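Local structure of alpha-L-rhamnosidase (Klebsiella oxytoca, 4XHC) at residues 228-233 / 525-530; 224-229 / 501-506. The protein hydrolyses terminal alpha-L-rhamnosidic linkages as a glycoside hydrolase of family GH78, and binds rhamnose in its pocket. All blocks are in the same frame, centred on the assembly; numbering follows the deposited sequence.

Interaction 1: residues 228-233 / 525-530; sequences QNCMQE and SYCHAW. With RAM (alpha-L-rhamnopyranose), chain C.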
ATOM      1  N   GLN A 228     -21.624  20.627   1.668  1.00 57.36           N
ATOM      2  CA  GLN A 228     -21.876  19.417   2.428  1.00 57.78           C
ATOM      3  C   GLN A 228     -20.640  18.542   2.563  1.00 55.71           C
ATOM      4  O   GLN A 228     -20.356  18.034   3.638  1.00 56.81           O
ATOM      5  CB  GLN A 228     -22.986  18.611   1.780  1.00 59.65           C
ATOM      6  CG  GLN A 228     -23.290  17.325   2.523  1.00 61.76           C
ATOM      7  CD  GLN A 228     -24.552  16.673   2.024  1.00 64.03           C
ATOM      8  OE1 GLN A 228     -24.544  15.981   1.007  1.00 64.31           O
ATOM      9  NE2 GLN A 228     -25.652  16.893   2.736  1.00 65.63           N
ATOM     10  N   ASN A 229     -19.914  18.359   1.474  1.00 53.90           N
ATOM     11  CA  ASN A 229     -18.734  17.500   1.508  1.00 55.09           C
ATOM     12  C   ASN A 229     -17.545  18.150   2.225  1.00 54.44           C
ATOM     13  O   ASN A 229     -16.673  17.452   2.748  1.00 56.18           O
ATOM     14  CB  ASN A 229     -18.358  17.020   0.098  1.00 54.55           C
ATOM     15  CG  ASN A 229     -19.327  15.968  -0.439  1.00 55.90           C
ATOM     16  OD1 ASN A 229     -20.184  15.466   0.285  1.00 57.65           O
ATOM     17  ND2 ASN A 229     -19.205  15.646  -1.716  1.00 56.39           N
ATOM     18  N   CYS A 230     -17.531  19.475   2.274  1.00 52.83           N
ATOM     19  CA  CYS A 230     -16.496  20.203   2.994  1.00 51.95           C
ATOM     20  C   CYS A 230     -16.764  20.265   4.509  1.00 52.45           C
ATOM     21  O   CYS A 230     -15.833  20.432   5.297  1.00 51.29           O
ATOM     22  CB  CYS A 230     -16.337  21.607   2.396  1.00 51.44           C
ATOM     23  SG  CYS A 230     -15.395  21.631   0.849  1.00 53.45           S
ATOM     24  N   MET A 231     -18.027  20.128   4.912  1.00 53.72           N
ATOM     25  CA  MET A 231     -18.394  20.150   6.334  1.00 56.37           C
ATOM     26  C   MET A 231     -18.149  18.803   7.008  1.00 55.73           C
ATOM     27  O   MET A 231     -18.905  17.860   6.809  1.00 55.74           O
ATOM     28  CB  MET A 231     -19.854  20.577   6.518  1.00 59.34           C
ATOM     29  CG  MET A 231     -20.068  22.075   6.338  1.00 60.84           C
ATOM     30  SD  MET A 231     -21.798  22.573   6.439  1.00 63.90           S
ATOM     31  CE  MET A 231     -22.118  22.293   8.181  1.00 66.40           C
ATOM     32  N   GLN A 232     -17.075  18.734   7.788  1.00 55.26           N
ATOM     33  CA  GLN A 232     -16.639  17.509   8.449  1.00 57.09           C
ATOM     34  C   GLN A 232     -16.459  17.828   9.936  1.00 58.56           C
ATOM     35  O   GLN A 232     -17.367  18.408  10.532  1.00 59.71           O
ATOM     36  CB  GLN A 232     -15.354  16.988   7.795  1.00 56.59           C
ATOM     37  CG  GLN A 232     -15.500  16.657   6.308  1.00 55.40           C
ATOM     38  CD  GLN A 232     -16.308  15.399   6.051  1.00 55.75           C
ATOM     39  OE1 GLN A 232     -16.296  14.458   6.856  1.00 56.86           O
ATOM     40  NE2 GLN A 232     -17.010  15.369   4.920  1.00 54.83           N
ATOM     41  N   GLU A 233     -15.324  17.466  10.544  1.00 58.50           N
ATOM     42  CA  GLU A 233     -15.080  17.815  11.952  1.00 60.38           C
ATOM     43  C   GLU A 233     -14.656  19.277  12.092  1.00 59.42           C
ATOM     44  O   GLU A 233     -14.686  19.845  13.191  1.00 58.38           O
ATOM     45  CB  GLU A 233     -14.079  16.852  12.607  1.00 62.49           C
ATOM     46  CG  GLU A 233     -14.757  15.571  13.091  1.00 66.87           C
ATOM     47  CD  GLU A 233     -13.795  14.500  13.580  1.00 69.41           C
ATOM     48  OE1 GLU A 233     -12.859  14.156  12.828  1.00 72.62           O
ATOM     49  OE2 GLU A 233     -13.991  13.988  14.707  1.00 70.78           O
ATOM     50  N   SER A 525      -8.091  21.178  -6.293  1.00 40.88           N
ATOM     51  CA  SER A 525      -9.286  20.618  -5.658  1.00 40.71           C
ATOM     52  C   SER A 525     -10.508  20.913  -6.516  1.00 41.00           C
ATOM     53  O   SER A 525     -10.643  22.011  -7.051  1.00 42.41           O
ATOM     54  CB  SER A 525      -9.449  21.201  -4.259  1.00 39.22           C
ATOM     55  OG  SER A 525     -10.738  20.931  -3.753  1.00 40.04           O
ATOM     56  N   TYR A 526     -11.386  19.925  -6.661  1.00 42.04           N
ATOM     57  CA  TYR A 526     -12.598  20.059  -7.486  1.00 42.89           C
ATOM     58  C   TYR A 526     -13.868  20.062  -6.645  1.00 43.30           C
ATOM     59  O   TYR A 526     -14.980  19.964  -7.160  1.00 41.90           O
ATOM     60  CB  TYR A 526     -12.628  18.973  -8.574  1.00 43.73           C
ATOM     61  CG  TYR A 526     -11.530  19.209  -9.560  1.00 43.43           C
ATOM     62  CD1 TYR A 526     -11.699  20.090 -10.614  1.00 43.71           C
ATOM     63  CD2 TYR A 526     -10.285  18.629  -9.387  1.00 44.13           C
ATOM     64  CE1 TYR A 526     -10.663  20.355 -11.499  1.00 43.94           C
ATOM     65  CE2 TYR A 526      -9.252  18.874 -10.273  1.00 44.38           C
ATOM     66  CZ  TYR A 526      -9.445  19.740 -11.323  1.00 43.82           C
ATOM     67  OH  TYR A 526      -8.410  19.978 -12.188  1.00 43.90           O
ATOM     68  N   CYS A 527     -13.680  20.219  -5.342  1.00 45.02           N
ATOM     69  CA  CYS A 527     -14.779  20.453  -4.417  1.00 47.87           C
ATOM     70  C   CYS A 527     -14.230  21.378  -3.353  1.00 47.59           C
ATOM     71  O   CYS A 527     -13.616  20.914  -2.393  1.00 49.02           O
ATOM     72  CB  CYS A 527     -15.256  19.138  -3.800  1.00 49.94           C
ATOM     73  SG  CYS A 527     -16.531  19.332  -2.546  1.00 50.64           S
ATOM     74  N   HIS A 528     -14.414  22.682  -3.549  1.00 46.52           N
ATOM     75  CA  HIS A 528     -13.825  23.683  -2.667  1.00 46.49           C
ATOM     76  C   HIS A 528     -14.918  24.636  -2.264  1.00 46.67           C
ATOM     77  O   HIS A 528     -15.501  25.309  -3.110  1.00 45.17           O
ATOM     78  CB  HIS A 528     -12.694  24.435  -3.379  1.00 46.37           C
ATOM     79  CG  HIS A 528     -11.444  24.556  -2.569  1.00 45.31           C
ATOM     80  ND1 HIS A 528     -10.629  23.481  -2.302  1.00 45.14           N
ATOM     81  CD2 HIS A 528     -10.856  25.626  -1.989  1.00 46.54           C
ATOM     82  CE1 HIS A 528      -9.598  23.878  -1.580  1.00 45.39           C
ATOM     83  NE2 HIS A 528      -9.711  25.175  -1.376  1.00 46.37           N
ATOM     84  N   ALA A 529     -15.182  24.699  -0.966  1.00 48.18           N
ATOM     85  CA  ALA A 529     -16.370  25.385  -0.457  1.00 50.37           C
ATOM     86  C   ALA A 529     -16.292  26.913  -0.518  1.00 49.09           C
ATOM     87  O   ALA A 529     -17.310  27.585  -0.378  1.00 49.27           O
ATOM     88  CB  ALA A 529     -16.684  24.918   0.958  1.00 51.94           C
ATOM     89  N   TRP A 530     -15.105  27.464  -0.741  1.00 47.21           N
ATOM     90  CA  TRP A 530     -15.006  28.895  -0.965  1.00 46.38           C
ATOM     91  C   TRP A 530     -15.616  29.266  -2.316  1.00 46.84           C
ATOM     92  O   TRP A 530     -15.762  30.444  -2.628  1.00 46.67           O
ATOM     93  CB  TRP A 530     -13.559  29.407  -0.789  1.00 44.55           C
ATOM     94  CG  TRP A 530     -12.567  29.181  -1.899  1.00 43.08           C
ATOM     95  CD1 TRP A 530     -12.792  28.628  -3.123  1.00 43.60           C
ATOM     96  CD2 TRP A 530     -11.185  29.566  -1.889  1.00 42.98           C
ATOM     97  NE1 TRP A 530     -11.630  28.616  -3.868  1.00 43.41           N
ATOM     98  CE2 TRP A 530     -10.634  29.196  -3.133  1.00 42.75           C
ATOM     99  CE3 TRP A 530     -10.362  30.190  -0.949  1.00 43.51           C
ATOM    100  CZ2 TRP A 530      -9.303  29.420  -3.457  1.00 43.00           C
ATOM    101  CZ3 TRP A 530      -9.041  30.411  -1.269  1.00 43.48           C
ATOM    102  CH2 TRP A 530      -8.522  30.026  -2.514  1.00 43.55           C
TER
HETATM  103  C1  RAM C 900      -4.586  27.227  -0.693  1.00 42.92           C
HETATM  104  C2  RAM C 900      -6.040  26.798  -0.734  1.00 43.00           C
HETATM  105  C3  RAM C 900      -6.824  27.454   0.387  1.00 44.08           C
HETATM  106  C4  RAM C 900      -6.400  28.907   0.510  1.00 44.03           C
HETATM  107  C5  RAM C 900      -4.961  28.955   0.994  1.00 45.45           C
HETATM  108  C6  RAM C 900      -4.196  30.148   0.478  1.00 47.24           C
HETATM  109  O1  RAM C 900      -3.808  26.124  -0.948  1.00 43.00           O
HETATM  110  O2  RAM C 900      -6.555  27.242  -1.979  1.00 43.68           O
HETATM  111  O3  RAM C 900      -8.228  27.379   0.134  1.00 46.08           O
HETATM  112  O4  RAM C 900      -7.221  29.585   1.443  1.00 43.03           O
HETATM  113  O5  RAM C 900      -4.254  27.766   0.581  1.00 45.97           O

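Interaction 2: residues 224-229 / 501-506; sequences VLTLQN and ADTFWE. With RAM (alpha-L-rhamnopyranose), chain C.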
ATOM      1  N   VAL A 224     -24.645  23.558  -2.807  1.00 53.60           N
ATOM      2  CA  VAL A 224     -25.004  22.915  -1.548  1.00 55.36           C
ATOM      3  C   VAL A 224     -24.230  21.615  -1.345  1.00 55.00           C
ATOM      4  O   VAL A 224     -23.755  21.357  -0.240  1.00 56.94           O
ATOM      5  CB  VAL A 224     -26.531  22.664  -1.453  1.00 57.79           C
ATOM      6  CG1 VAL A 224     -26.877  21.785  -0.255  1.00 58.25           C
ATOM      7  CG2 VAL A 224     -27.280  23.988  -1.357  1.00 59.10           C
ATOM      8  N   LEU A 225     -24.102  20.799  -2.395  1.00 54.70           N
ATOM      9  CA  LEU A 225     -23.341  19.540  -2.298  1.00 54.57           C
ATOM     10  C   LEU A 225     -21.879  19.824  -1.987  1.00 54.02           C
ATOM     11  O   LEU A 225     -21.254  19.090  -1.219  1.00 53.94           O
ATOM     12  CB  LEU A 225     -23.441  18.716  -3.586  1.00 55.04           C
ATOM     13  CG  LEU A 225     -22.643  17.400  -3.632  1.00 55.57           C
ATOM     14  CD1 LEU A 225     -22.996  16.486  -2.460  1.00 55.67           C
ATOM     15  CD2 LEU A 225     -22.845  16.681  -4.968  1.00 55.62           C
ATOM     16  N   THR A 226     -21.352  20.893  -2.586  1.00 52.85           N
ATOM     17  CA  THR A 226     -19.987  21.334  -2.341  1.00 51.47           C
ATOM     18  C   THR A 226     -19.768  21.615  -0.867  1.00 52.58           C
ATOM     19  O   THR A 226     -18.788  21.157  -0.279  1.00 53.92           O
ATOM     20  CB  THR A 226     -19.642  22.611  -3.138  1.00 50.25           C
ATOM     21  OG1 THR A 226     -19.989  22.430  -4.517  1.00 49.90           O
ATOM     22  CG2 THR A 226     -18.165  22.915  -3.030  1.00 49.13           C
ATOM     23  N   LEU A 227     -20.662  22.388  -0.268  1.00 54.33           N
ATOM     24  CA  LEU A 227     -20.522  22.723   1.145  1.00 56.82           C
ATOM     25  C   LEU A 227     -20.647  21.464   1.997  1.00 57.12           C
ATOM     26  O   LEU A 227     -19.874  21.265   2.930  1.00 56.67           O
ATOM     27  CB  LEU A 227     -21.565  23.767   1.578  1.00 59.01           C
ATOM     28  CG  LEU A 227     -21.552  24.117   3.074  1.00 59.70           C
ATOM     29  CD1 LEU A 227     -20.208  24.689   3.506  1.00 57.07           C
ATOM     30  CD2 LEU A 227     -22.675  25.086   3.395  1.00 61.95           C
ATOM     31  N   GLN A 228     -21.624  20.627   1.668  1.00 57.36           N
ATOM     32  CA  GLN A 228     -21.876  19.417   2.428  1.00 57.78           C
ATOM     33  C   GLN A 228     -20.640  18.542   2.563  1.00 55.71           C
ATOM     34  O   GLN A 228     -20.356  18.034   3.638  1.00 56.81           O
ATOM     35  CB  GLN A 228     -22.986  18.611   1.780  1.00 59.65           C
ATOM     36  CG  GLN A 228     -23.290  17.325   2.523  1.00 61.76           C
ATOM     37  CD  GLN A 228     -24.552  16.673   2.024  1.00 64.03           C
ATOM     38  OE1 GLN A 228     -24.544  15.981   1.007  1.00 64.31           O
ATOM     39  NE2 GLN A 228     -25.652  16.893   2.736  1.00 65.63           N
ATOM     40  N   ASN A 229     -19.914  18.359   1.474  1.00 53.90           N
ATOM     41  CA  ASN A 229     -18.734  17.500   1.508  1.00 55.09           C
ATOM     42  C   ASN A 229     -17.545  18.150   2.225  1.00 54.44           C
ATOM     43  O   ASN A 229     -16.673  17.452   2.748  1.00 56.18           O
ATOM     44  CB  ASN A 229     -18.358  17.020   0.098  1.00 54.55           C
ATOM     45  CG  ASN A 229     -19.327  15.968  -0.439  1.00 55.90           C
ATOM     46  OD1 ASN A 229     -20.184  15.466   0.285  1.00 57.65           O
ATOM     47  ND2 ASN A 229     -19.205  15.646  -1.716  1.00 56.39           N
ATOM     48  N   ALA A 501     -19.680  19.647 -13.759  1.00 56.07           N
ATOM     49  CA  ALA A 501     -19.202  19.616 -12.378  1.00 54.62           C
ATOM     50  C   ALA A 501     -20.288  19.158 -11.415  1.00 55.89           C
ATOM     51  O   ALA A 501     -21.425  19.600 -11.513  1.00 56.96           O
ATOM     52  CB  ALA A 501     -18.703  20.988 -11.965  1.00 52.43           C
ATOM     53  N   ASP A 502     -19.932  18.258 -10.497  1.00 56.45           N
ATOM     54  CA  ASP A 502     -20.823  17.851  -9.407  1.00 56.66           C
ATOM     55  C   ASP A 502     -20.686  18.800  -8.216  1.00 54.44           C
ATOM     56  O   ASP A 502     -21.637  18.983  -7.441  1.00 54.09           O
ATOM     57  CB  ASP A 502     -20.487  16.440  -8.940  1.00 58.05           C
ATOM     58  CG  ASP A 502     -20.701  15.398 -10.016  1.00 60.93           C
ATOM     59  OD1 ASP A 502     -21.866  15.201 -10.429  1.00 62.80           O
ATOM     60  OD2 ASP A 502     -19.701  14.758 -10.424  1.00 62.35           O
ATOM     61  N   THR A 503     -19.484  19.365  -8.079  1.00 51.65           N
ATOM     62  CA  THR A 503     -19.138  20.313  -7.028  1.00 49.56           C
ATOM     63  C   THR A 503     -18.286  21.425  -7.626  1.00 48.14           C
ATOM     64  O   THR A 503     -17.615  21.211  -8.631  1.00 48.31           O
ATOM     65  CB  THR A 503     -18.341  19.630  -5.913  1.00 48.51           C
ATOM     66  OG1 THR A 503     -17.219  18.955  -6.473  1.00 47.20           O
ATOM     67  CG2 THR A 503     -19.201  18.622  -5.200  1.00 51.03           C
ATOM     68  N   PHE A 504     -18.304  22.608  -7.018  1.00 46.59           N
ATOM     69  CA  PHE A 504     -17.548  23.733  -7.567  1.00 45.77           C
ATOM     70  C   PHE A 504     -16.055  23.677  -7.221  1.00 44.99           C
ATOM     71  O   PHE A 504     -15.651  23.167  -6.171  1.00 43.12           O
ATOM     72  CB  PHE A 504     -18.177  25.075  -7.177  1.00 45.28           C
ATOM     73  CG  PHE A 504     -19.476  25.345  -7.875  1.00 46.26           C
ATOM     74  CD1 PHE A 504     -19.574  25.222  -9.253  1.00 47.31           C
ATOM     75  CD2 PHE A 504     -20.605  25.695  -7.163  1.00 47.02           C
ATOM     76  CE1 PHE A 504     -20.772  25.448  -9.907  1.00 48.37           C
ATOM     77  CE2 PHE A 504     -21.806  25.924  -7.811  1.00 48.13           C
ATOM     78  CZ  PHE A 504     -21.888  25.799  -9.186  1.00 48.66           C
ATOM     79  N   TRP A 505     -15.249  24.236  -8.122  1.00 44.78           N
ATOM     80  CA  TRP A 505     -13.807  24.015  -8.126  1.00 44.64           C
ATOM     81  C   TRP A 505     -13.051  25.069  -7.331  1.00 42.14           C
ATOM     82  O   TRP A 505     -13.490  26.209  -7.227  1.00 41.13           O
ATOM     83  CB  TRP A 505     -13.285  23.999  -9.568  1.00 45.66           C
ATOM     84  CG  TRP A 505     -14.018  23.049 -10.492  1.00 47.40           C
ATOM     85  CD1 TRP A 505     -14.783  21.975 -10.137  1.00 47.63           C
ATOM     86  CD2 TRP A 505     -14.028  23.090 -11.922  1.00 48.43           C
ATOM     87  NE1 TRP A 505     -15.275  21.354 -11.260  1.00 48.77           N
ATOM     88  CE2 TRP A 505     -14.829  22.021 -12.367  1.00 49.52           C
ATOM     89  CE3 TRP A 505     -13.444  23.935 -12.867  1.00 49.11           C
ATOM     90  CZ2 TRP A 505     -15.060  21.775 -13.718  1.00 52.09           C
ATOM     91  CZ3 TRP A 505     -13.672  23.690 -14.207  1.00 51.16           C
ATOM     92  CH2 TRP A 505     -14.474  22.621 -14.622  1.00 52.76           C
ATOM     93  N   GLU A 506     -11.901  24.678  -6.793  1.00 41.07           N
ATOM     94  CA  GLU A 506     -10.989  25.611  -6.143  1.00 41.28           C
ATOM     95  C   GLU A 506     -10.498  26.711  -7.113  1.00 40.86           C
ATOM     96  O   GLU A 506     -10.510  27.900  -6.775  1.00 39.78           O
ATOM     97  CB  GLU A 506      -9.795  24.846  -5.599  1.00 41.46           C
ATOM     98  CG  GLU A 506      -8.762  25.692  -4.864  1.00 42.63           C
ATOM     99  CD  GLU A 506      -7.469  24.945  -4.605  1.00 43.27           C
ATOM    100  OE1 GLU A 506      -7.237  23.935  -5.311  1.00 45.60           O
ATOM    101  OE2 GLU A 506      -6.691  25.332  -3.696  1.00 42.51           O
TER
HETATM  102  C1  RAM C 900      -4.586  27.227  -0.693  1.00 42.92           C
HETATM  103  C2  RAM C 900      -6.040  26.798  -0.734  1.00 43.00           C
HETATM  104  C3  RAM C 900      -6.824  27.454   0.387  1.00 44.08           C
HETATM  105  C4  RAM C 900      -6.400  28.907   0.510  1.00 44.03           C
HETATM  106  C5  RAM C 900      -4.961  28.955   0.994  1.00 45.45           C
HETATM  107  C6  RAM C 900      -4.196  30.148   0.478  1.00 47.24           C
HETATM  108  O1  RAM C 900      -3.808  26.124  -0.948  1.00 43.00           O
HETATM  109  O2  RAM C 900      -6.555  27.242  -1.979  1.00 43.68           O
HETATM  110  O3  RAM C 900      -8.228  27.379   0.134  1.00 46.08           O
HETATM  111  O4  RAM C 900      -7.221  29.585   1.443  1.00 43.03           O
HETATM  112  O5  RAM C 900      -4.254  27.766   0.581  1.00 45.97           O

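Interaction 1: residues 228-233 / 525-530
C230, in the last turn of helix 214-230, directs its thiol at the methyl group of A529 and the nearby backbone of segment 525-530. Across the two segments the contact is apolar. C230 SG lies 3.5 Å from A529 CB, and the C230 and C527 sulfurs sit 4.3 Å apart, their separation ruling out a disulfide. C527 SG, anti to its own backbone nitrogen (chi1 176°), reaches on to N229 CB at 4.0 Å.

Hydrogen bonds run within each segment. Q232 NE2 donates to N229 O at 3.0 Å, approaching from above the carbonyl plane while the acceptor stays close to the amide plane of Q232; NE2 also bonds to V199 O. S525 OG pairs with H528 ND1 at 2.9 Å and, with the NE2 bond to the sugar, helps to fix the rotation of the imidazole.

The sugar meets an edge of one ring and a face of another. H528 NE2 donates to RAM O3 at 3.1 Å with the ligand atom near the ring plane, whereas W530 turns a face to the same O3, which lies toward the rim of the indole, 3.4 Å from W530 CZ3.

Around this joint, A529 packs on Q253 and W530 on D249 of helix 247-259, while N229 touches V104 and C527 touches H102 of strand 102-104.

Interaction 2: residues 224-229 / 501-506
T226 OG1 accepts a hydrogen bond from F504 N at 3.0 Å, with an N-H...O angle of 164°, and so ties the side of helix 214-230 to the backbone of the loop 501-506. The threonine oxygen, anti to its carbonyl carbon (chi1 -51°), also lies against T503 CA at 3.4 Å, and the methyl CG2 of T226 rests near both F504 N and F504 O. The preceding residue, L225, adds the apolar part: CG meets T503 CG2 at 4.0 Å, the two side chains slanting past each other, and L225 CD2 lies 3.6 Å from D502 O.

These groups are placed by a second layer. T226 OG1 is also bonded to V222 O, one turn back in the helix, while T503 OG1 turns to Y526 O and the carboxylate of D502 forms a salt bridge with R174. The helix belongs to the six-hairpin glycosidase domain, the helical catalytic domain of GH78 enzymes, and the F504 side chain touches I219, V222 and A223 of this helix as well as M496 and V497 of helix 482-498.

Two residues beyond F504 the loop enters the rhamnose pocket. E506, extended beyond CG (chi2 -168°), receives a hydrogen bond from RAM O2 on OE2 at 2.6 Å. Y518 OH shares OE2, and OE1 is held by a salt bridge to R241 and by S525 N.

How the interactions relate
Interactions 1 and 2 follow one another along helix 214-230, sharing Q228 and N229, and their centres are about 6 Å apart. Their other segments, 525-530 and 501-506, are joined directly: H528 N lies 2.9 Å from F504 O, a probable hydrogen bond, and H528 CB packs on E506 CA at 3.5 Å. The helix therefore backs two parts of the one connection between helices 482-498 and 534-540, each carrying pocket residues. From these two parts the rhamnose is approached at neighbouring hydroxyls, O3 by interaction 1 and O2 by interaction 2, while D249, Y304, W361 and Y518 supply further hydrogen bonds to the sugar.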